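Side-chain contacts in sister chromatid cohesion protein (Chaetomium thermophilum, PDB 5T8V), which probably loads cohesin onto chromatin, the deposited chain being the C-terminal, HEAT-repeat fragment of the loader SCC2: residues L173-D178 against L182-S187; N238-R241 against I245-Q248. All coordinates share one frame; numbering follows the deposited sequence.

Interaction 1: L173-D178 against L182-S187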
ATOM      1  N   LEU A 173     -17.486  13.286  44.915  1.00 39.65           N
ATOM      2  CA  LEU A 173     -18.612  14.194  45.095  1.00 40.66           C
ATOM      3  C   LEU A 173     -18.506  15.377  44.141  1.00 42.85           C
ATOM      4  O   LEU A 173     -17.461  16.029  44.055  1.00 42.39           O
ATOM      5  CB  LEU A 173     -18.669  14.691  46.537  1.00 38.42           C
ATOM      6  CG  LEU A 173     -19.942  15.458  46.895  1.00 39.30           C
ATOM      7  CD1 LEU A 173     -21.116  14.500  47.026  1.00 39.88           C
ATOM      8  CD2 LEU A 173     -19.748  16.260  48.172  1.00 38.90           C
ATOM      9  N   ARG A 174     -19.600  15.663  43.440  1.00 43.30           N
ATOM     10  CA  ARG A 174     -19.669  16.760  42.489  1.00 45.32           C
ATOM     11  C   ARG A 174     -20.767  17.733  42.898  1.00 48.00           C
ATOM     12  O   ARG A 174     -21.524  17.499  43.844  1.00 47.34           O
ATOM     13  CB  ARG A 174     -19.922  16.240  41.070  1.00 46.74           C
ATOM     14  CG  ARG A 174     -18.824  15.332  40.543  1.00 46.25           C
ATOM     15  CD  ARG A 174     -17.516  16.087  40.340  1.00 45.64           C
ATOM     16  NE  ARG A 174     -16.444  15.207  39.882  1.00 44.73           N
ATOM     17  CZ  ARG A 174     -15.639  14.514  40.684  1.00 41.84           C
ATOM     18  NH1 ARG A 174     -15.772  14.590  42.002  1.00 39.07           N
ATOM     19  NH2 ARG A 174     -14.697  13.738  40.165  1.00 41.93           N
ATOM     20  N   ASN A 175     -20.843  18.841  42.165  1.00 50.58           N
ATOM     21  CA  ASN A 175     -21.794  19.908  42.466  1.00 53.45           C
ATOM     22  C   ASN A 175     -23.050  19.728  41.615  1.00 58.24           C
ATOM     23  O   ASN A 175     -23.382  20.533  40.743  1.00 60.42           O
ATOM     24  CB  ASN A 175     -21.143  21.269  42.235  1.00 53.68           C
ATOM     25  CG  ASN A 175     -21.866  22.388  42.951  1.00 53.94           C
ATOM     26  OD1 ASN A 175     -23.086  22.355  43.109  1.00 55.07           O
ATOM     27  ND2 ASN A 175     -21.112  23.388  43.394  1.00 53.00           N
ATOM     28  N   THR A 176     -23.751  18.632  41.892  1.00 62.92           N
ATOM     29  CA  THR A 176     -24.982  18.285  41.199  1.00 66.84           C
ATOM     30  C   THR A 176     -26.184  18.741  42.016  1.00 69.87           C
ATOM     31  O   THR A 176     -26.128  18.820  43.246  1.00 68.51           O
ATOM     32  CB  THR A 176     -25.062  16.774  40.958  1.00 66.47           C
ATOM     33  OG1 THR A 176     -23.845  16.323  40.352  1.00 65.25           O
ATOM     34  CG2 THR A 176     -26.232  16.426  40.041  1.00 69.65           C
ATOM     35  N   SER A 177     -27.281  19.043  41.316  1.00 83.29           N
ATOM     36  CA  SER A 177     -28.503  19.457  41.996  1.00 86.23           C
ATOM     37  C   SER A 177     -28.945  18.428  43.030  1.00 87.90           C
ATOM     38  O   SER A 177     -29.619  18.779  44.004  1.00 88.86           O
ATOM     39  CB  SER A 177     -29.615  19.691  40.974  1.00 88.93           C
ATOM     40  OG  SER A 177     -30.829  20.048  41.614  1.00 90.22           O
ATOM     41  N   ASP A 178     -28.575  17.160  42.838  1.00 96.88           N
ATOM     42  CA  ASP A 178     -28.952  16.115  43.784  1.00 95.20           C
ATOM     43  C   ASP A 178     -28.094  16.166  45.043  1.00 90.76           C
ATOM     44  O   ASP A 178     -28.587  15.893  46.143  1.00 89.88           O
ATOM     45  CB  ASP A 178     -28.838  14.746  43.109  1.00 96.14           C
ATOM     46  CG  ASP A 178     -29.537  13.648  43.888  1.00 96.94           C
ATOM     47  OD1 ASP A 178     -29.478  13.666  45.135  1.00 96.63           O
ATOM     48  OD2 ASP A 178     -30.151  12.767  43.248  1.00 98.80           O
ATOM     49  N   LEU A 182     -24.765  19.228  50.033  1.00 47.44           N
ATOM     50  CA  LEU A 182     -23.637  18.581  50.697  1.00 43.22           C
ATOM     51  C   LEU A 182     -22.310  19.107  50.162  1.00 39.77           C
ATOM     52  O   LEU A 182     -21.381  19.382  50.936  1.00 37.05           O
ATOM     53  CB  LEU A 182     -23.726  17.066  50.516  1.00 43.22           C
ATOM     54  CG  LEU A 182     -22.537  16.249  51.026  1.00 41.58           C
ATOM     55  CD1 LEU A 182     -22.241  16.563  52.485  1.00 40.90           C
ATOM     56  CD2 LEU A 182     -22.804  14.763  50.845  1.00 41.90           C
ATOM     57  N   PHE A 183     -22.202  19.255  48.839  1.00 35.12           N
ATOM     58  CA  PHE A 183     -20.973  19.768  48.245  1.00 34.46           C
ATOM     59  C   PHE A 183     -20.601  21.116  48.845  1.00 34.58           C
ATOM     60  O   PHE A 183     -19.466  21.321  49.292  1.00 33.13           O
ATOM     61  CB  PHE A 183     -21.127  19.879  46.727  1.00 36.16           C
ATOM     62  CG  PHE A 183     -19.903  20.407  46.030  1.00 35.87           C
ATOM     63  CD1 PHE A 183     -19.634  21.766  46.003  1.00 36.78           C
ATOM     64  CD2 PHE A 183     -19.027  19.545  45.396  1.00 34.93           C
ATOM     65  CE1 PHE A 183     -18.511  22.253  45.366  1.00 36.78           C
ATOM     66  CE2 PHE A 183     -17.901  20.029  44.754  1.00 34.89           C
ATOM     67  CZ  PHE A 183     -17.644  21.384  44.740  1.00 35.84           C
ATOM     68  N   LYS A 184     -21.548  22.056  48.867  1.00 51.55           N
ATOM     69  CA  LYS A 184     -21.223  23.381  49.387  1.00 54.06           C
ATOM     70  C   LYS A 184     -20.976  23.345  50.890  1.00 49.97           C
ATOM     71  O   LYS A 184     -20.158  24.120  51.407  1.00 49.60           O
ATOM     72  CB  LYS A 184     -22.337  24.364  49.029  1.00 59.81           C
ATOM     73  CG  LYS A 184     -22.730  24.279  47.557  1.00 64.52           C
ATOM     74  CD  LYS A 184     -23.360  25.557  47.030  1.00 67.77           C
ATOM     75  CE  LYS A 184     -23.665  25.421  45.544  1.00 70.25           C
ATOM     76  NZ  LYS A 184     -24.387  26.594  44.980  1.00 73.56           N
ATOM     77  N   ALA A 185     -21.644  22.435  51.600  1.00 35.01           N
ATOM     78  CA  ALA A 185     -21.425  22.297  53.037  1.00 33.82           C
ATOM     79  C   ALA A 185     -19.987  21.886  53.340  1.00 31.65           C
ATOM     80  O   ALA A 185     -19.303  22.532  54.141  1.00 31.19           O
ATOM     81  CB  ALA A 185     -22.413  21.284  53.612  1.00 33.88           C
ATOM     82  N   LEU A 186     -19.512  20.805  52.712  1.00 41.64           N
ATOM     83  CA  LEU A 186     -18.134  20.366  52.936  1.00 39.55           C
ATOM     84  C   LEU A 186     -17.137  21.403  52.426  1.00 40.59           C
ATOM     85  O   LEU A 186     -16.106  21.669  53.068  1.00 40.04           O
ATOM     86  CB  LEU A 186     -17.907  19.018  52.251  1.00 38.48           C
ATOM     87  CG  LEU A 186     -18.681  17.834  52.836  1.00 37.27           C
ATOM     88  CD1 LEU A 186     -18.788  16.706  51.822  1.00 37.03           C
ATOM     89  CD2 LEU A 186     -18.013  17.344  54.108  1.00 34.60           C
ATOM     90  N   SER A 187     -17.430  21.997  51.268  1.00 38.28           N
ATOM     91  CA  SER A 187     -16.596  23.075  50.751  1.00 39.48           C
ATOM     92  C   SER A 187     -16.482  24.214  51.752  1.00 39.97           C
ATOM     93  O   SER A 187     -15.489  24.951  51.744  1.00 40.08           O
ATOM     94  CB  SER A 187     -17.169  23.586  49.427  1.00 43.06           C
ATOM     95  OG  SER A 187     -17.211  22.557  48.453  1.00 43.79           O
TER

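Interaction 2: N238-R241 against I245-Q248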
ATOM      1  N   ASN A 238     -12.044  16.800  37.361  1.00 84.68           N
ATOM      2  CA  ASN A 238     -11.388  17.336  36.174  1.00 86.72           C
ATOM      3  C   ASN A 238     -10.581  18.579  36.526  1.00 85.81           C
ATOM      4  O   ASN A 238      -9.347  18.532  36.572  1.00 82.96           O
ATOM      5  CB  ASN A 238     -12.421  17.654  35.090  1.00 92.45           C
ATOM      6  CG  ASN A 238     -13.351  16.490  34.810  1.00 93.39           C
ATOM      7  OD1 ASN A 238     -13.097  15.360  35.230  1.00 91.52           O
ATOM      8  ND2 ASN A 238     -14.437  16.759  34.092  1.00 95.90           N
ATOM      9  N   ALA A 239     -11.266  19.691  36.774  1.00 74.55           N
ATOM     10  CA  ALA A 239     -10.637  20.941  37.166  1.00 74.37           C
ATOM     11  C   ALA A 239     -10.950  21.239  38.626  1.00 72.62           C
ATOM     12  O   ALA A 239     -11.856  20.651  39.223  1.00 71.87           O
ATOM     13  CB  ALA A 239     -11.113  22.099  36.283  1.00 77.75           C
ATOM     14  N   GLU A 240     -10.186  22.166  39.201  1.00 76.62           N
ATOM     15  CA  GLU A 240     -10.343  22.520  40.610  1.00 75.79           C
ATOM     16  C   GLU A 240     -11.515  23.495  40.791  1.00 78.40           C
ATOM     17  O   GLU A 240     -11.365  24.624  41.262  1.00 80.24           O
ATOM     18  CB  GLU A 240      -9.031  23.090  41.146  1.00 74.57           C
ATOM     19  CG  GLU A 240      -7.979  22.016  41.439  1.00 71.62           C
ATOM     20  CD  GLU A 240      -6.720  22.574  42.078  1.00 70.60           C
ATOM     21  OE1 GLU A 240      -6.483  23.794  41.970  1.00 71.98           O
ATOM     22  OE2 GLU A 240      -5.967  21.787  42.691  1.00 68.69           O
ATOM     23  N   ARG A 241     -12.710  23.043  40.393  1.00 78.61           N
ATOM     24  CA  ARG A 241     -13.907  23.855  40.574  1.00 79.36           C
ATOM     25  C   ARG A 241     -15.035  22.993  41.129  1.00 77.60           C
ATOM     26  O   ARG A 241     -15.872  23.464  41.910  1.00 78.67           O
ATOM     27  CB  ARG A 241     -14.341  24.500  39.258  1.00 82.31           C
ATOM     28  CG  ARG A 241     -13.236  25.238  38.513  1.00 83.01           C
ATOM     29  CD  ARG A 241     -13.803  25.991  37.323  1.00 86.23           C
ATOM     30  NE  ARG A 241     -14.220  25.093  36.243  1.00 86.81           N
ATOM     31  CZ  ARG A 241     -13.645  25.007  35.044  1.00 87.15           C
ATOM     32  NH1 ARG A 241     -12.612  25.777  34.719  1.00 86.95           N
ATOM     33  NH2 ARG A 241     -14.117  24.148  34.147  1.00 87.40           N
ATOM     34  N   ILE A 245     -12.061  19.627  47.853  1.00 36.45           N
ATOM     35  CA  ILE A 245     -10.730  20.089  48.223  1.00 35.20           C
ATOM     36  C   ILE A 245      -9.832  20.019  46.995  1.00 34.37           C
ATOM     37  O   ILE A 245     -10.223  19.529  45.935  1.00 34.60           O
ATOM     38  CB  ILE A 245     -10.130  19.274  49.388  1.00 33.52           C
ATOM     39  CG1 ILE A 245     -10.038  17.791  49.020  1.00 32.13           C
ATOM     40  CG2 ILE A 245     -10.968  19.465  50.644  1.00 34.52           C
ATOM     41  CD1 ILE A 245      -9.346  16.934  50.065  1.00 30.58           C
ATOM     42  N   GLU A 246      -8.610  20.523  47.154  1.00 55.95           N
ATOM     43  CA  GLU A 246      -7.654  20.529  46.057  1.00 57.57           C
ATOM     44  C   GLU A 246      -7.410  19.115  45.548  1.00 54.82           C
ATOM     45  O   GLU A 246      -7.104  18.202  46.320  1.00 53.37           O
ATOM     46  CB  GLU A 246      -6.339  21.165  46.508  1.00 60.32           C
ATOM     47  CG  GLU A 246      -6.420  22.670  46.700  1.00 65.24           C
ATOM     48  CD  GLU A 246      -5.115  23.271  47.183  1.00 67.01           C
ATOM     49  OE1 GLU A 246      -4.180  22.499  47.486  1.00 67.32           O
ATOM     50  OE2 GLU A 246      -5.026  24.516  47.262  1.00 68.81           O
ATOM     51  N   THR A 247      -7.548  18.944  44.232  1.00 46.17           N
ATOM     52  CA  THR A 247      -7.362  17.637  43.612  1.00 44.46           C
ATOM     53  C   THR A 247      -5.995  17.038  43.929  1.00 43.66           C
ATOM     54  O   THR A 247      -5.860  15.810  44.031  1.00 43.80           O
ATOM     55  CB  THR A 247      -7.545  17.770  42.101  1.00 44.29           C
ATOM     56  OG1 THR A 247      -6.745  18.854  41.615  1.00 44.52           O
ATOM     57  CG2 THR A 247      -9.008  18.040  41.758  1.00 45.37           C
ATOM     58  N   GLN A 248      -4.970  17.882  44.082  1.00 55.68           N
ATOM     59  CA  GLN A 248      -3.623  17.377  44.326  1.00 54.31           C
ATOM     60  C   GLN A 248      -3.560  16.502  45.572  1.00 52.40           C
ATOM     61  O   GLN A 248      -2.758  15.564  45.629  1.00 52.36           O
ATOM     62  CB  GLN A 248      -2.640  18.541  44.449  1.00 57.14           C
ATOM     63  CG  GLN A 248      -2.480  19.348  43.168  1.00 61.52           C
ATOM     64  CD  GLN A 248      -1.242  20.225  43.179  1.00 63.65           C
ATOM     65  OE1 GLN A 248      -0.350  20.051  44.011  1.00 62.93           O
ATOM     66  NE2 GLN A 248      -1.181  21.175  42.253  1.00 66.07           N
TER

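Interaction 1: L173-D178 against L182-S187
Asn175 and Phe183 bring the backbones nearest, CA to CA 5.8 Å, where the irregular chain of 173-178, kinked by an inverse gamma turn centred on Asn175, folds back against the helical residues 182-187. Phe183 CG stands anti to the backbone N (chi1 180°), which sets the ring against the loop. Over one face lies Asn175, whose CB sits 4.0 Å from the ring centroid and only 5° off the ring normal, a CH-pi contact. The amide of Asn175 continues past the CD1-CE1 side, its plane tilted 32° from that of the ring, and the carbonyl O of Leu173 lies at the ring's edge. Beside this, CD2 of Leu173 rests on the helix backbone, 3.7 Å from Phe183 CA, with Leu182 CG at 4.0 Å and Leu186 CD1 at 3.8 Å making a small apolar cluster. Arg174 turns from the helix; its NH1 donates to Leu173 O at 3.0 Å, in the guanidinium plane but from above the plane of the carbonyl, and also to Ala171 O, while NH2 reaches Glu235 O. The contact lies within the connection between helix 149-172 and helix 180-187, with Val113 of helix 112-117 against Leu182 and Val244 against both Leu173 and Leu186.

Interaction 2: N238-R241 against I245-Q248
Glu240 reaches across to Thr247 with its carboxylate, and the polar part of the contact rests on this pair. Thr247 OG1 donates to Glu240 OE2 at 3.2 Å, a weak hydrogen bond. With chi1 at 50°, OG1 is flanked by both backbone branches of Thr247 and faces Glu240, whose extended chain (chi2 -175°) carries the carboxylate across the gap. Van der Waals contact accompanies the bond: Glu240 CG lies 3.4 Å from Thr247 OG1 and 4.1 Å from Thr247 CG2, so the methylene runs beside the threonine branches as well as delivering the carboxylate. Glu246 CB adds a peripheral touch, 3.9 Å from Glu240 OE2. Electrostatic effects may pull both ways. Glu240 OE2 lies 3.6 Å from Thr247 N, so the amides of the first helical turn may favour its negative charge, whereas Glu246 OE1, 5.2 Å from Glu240 OE2, may oppose it weakly if both are ionised. In the backbone, an inverse gamma turn centred on Glu240 bends the loop, with a weak bond from Arg241 N to Ala239 O. Just before Glu246, Ile245 is buried against Leu194 and Met197 of helix 190-213. The whole is a surface contact between an interhelical loop and the N-terminal turn of helix 247-267, part of the connection from helix 218-232 within this predominantly helical chain.

How the interactions relate
The two contacts follow one another along the chain, interaction 1 closing before interaction 2 opens, and their centres lie about 13 Å apart on the same side of the chain's centre. They meet directly: Phe183 CZ packs 3.9 Å from Arg241 O, so the ring covered by Asn175 in interaction 1 also reaches the loop of interaction 2. The linker between the segments of interaction 2 joins them too, because Val244 touches the leucines of interaction 1. Both set an interhelical loop with an inverse gamma turn against the chain that leads into, or forms, the next helix, but the first is partly buried and mainly apolar, burying 308 Å², whereas the second is exposed, polar and smaller at 168 Å².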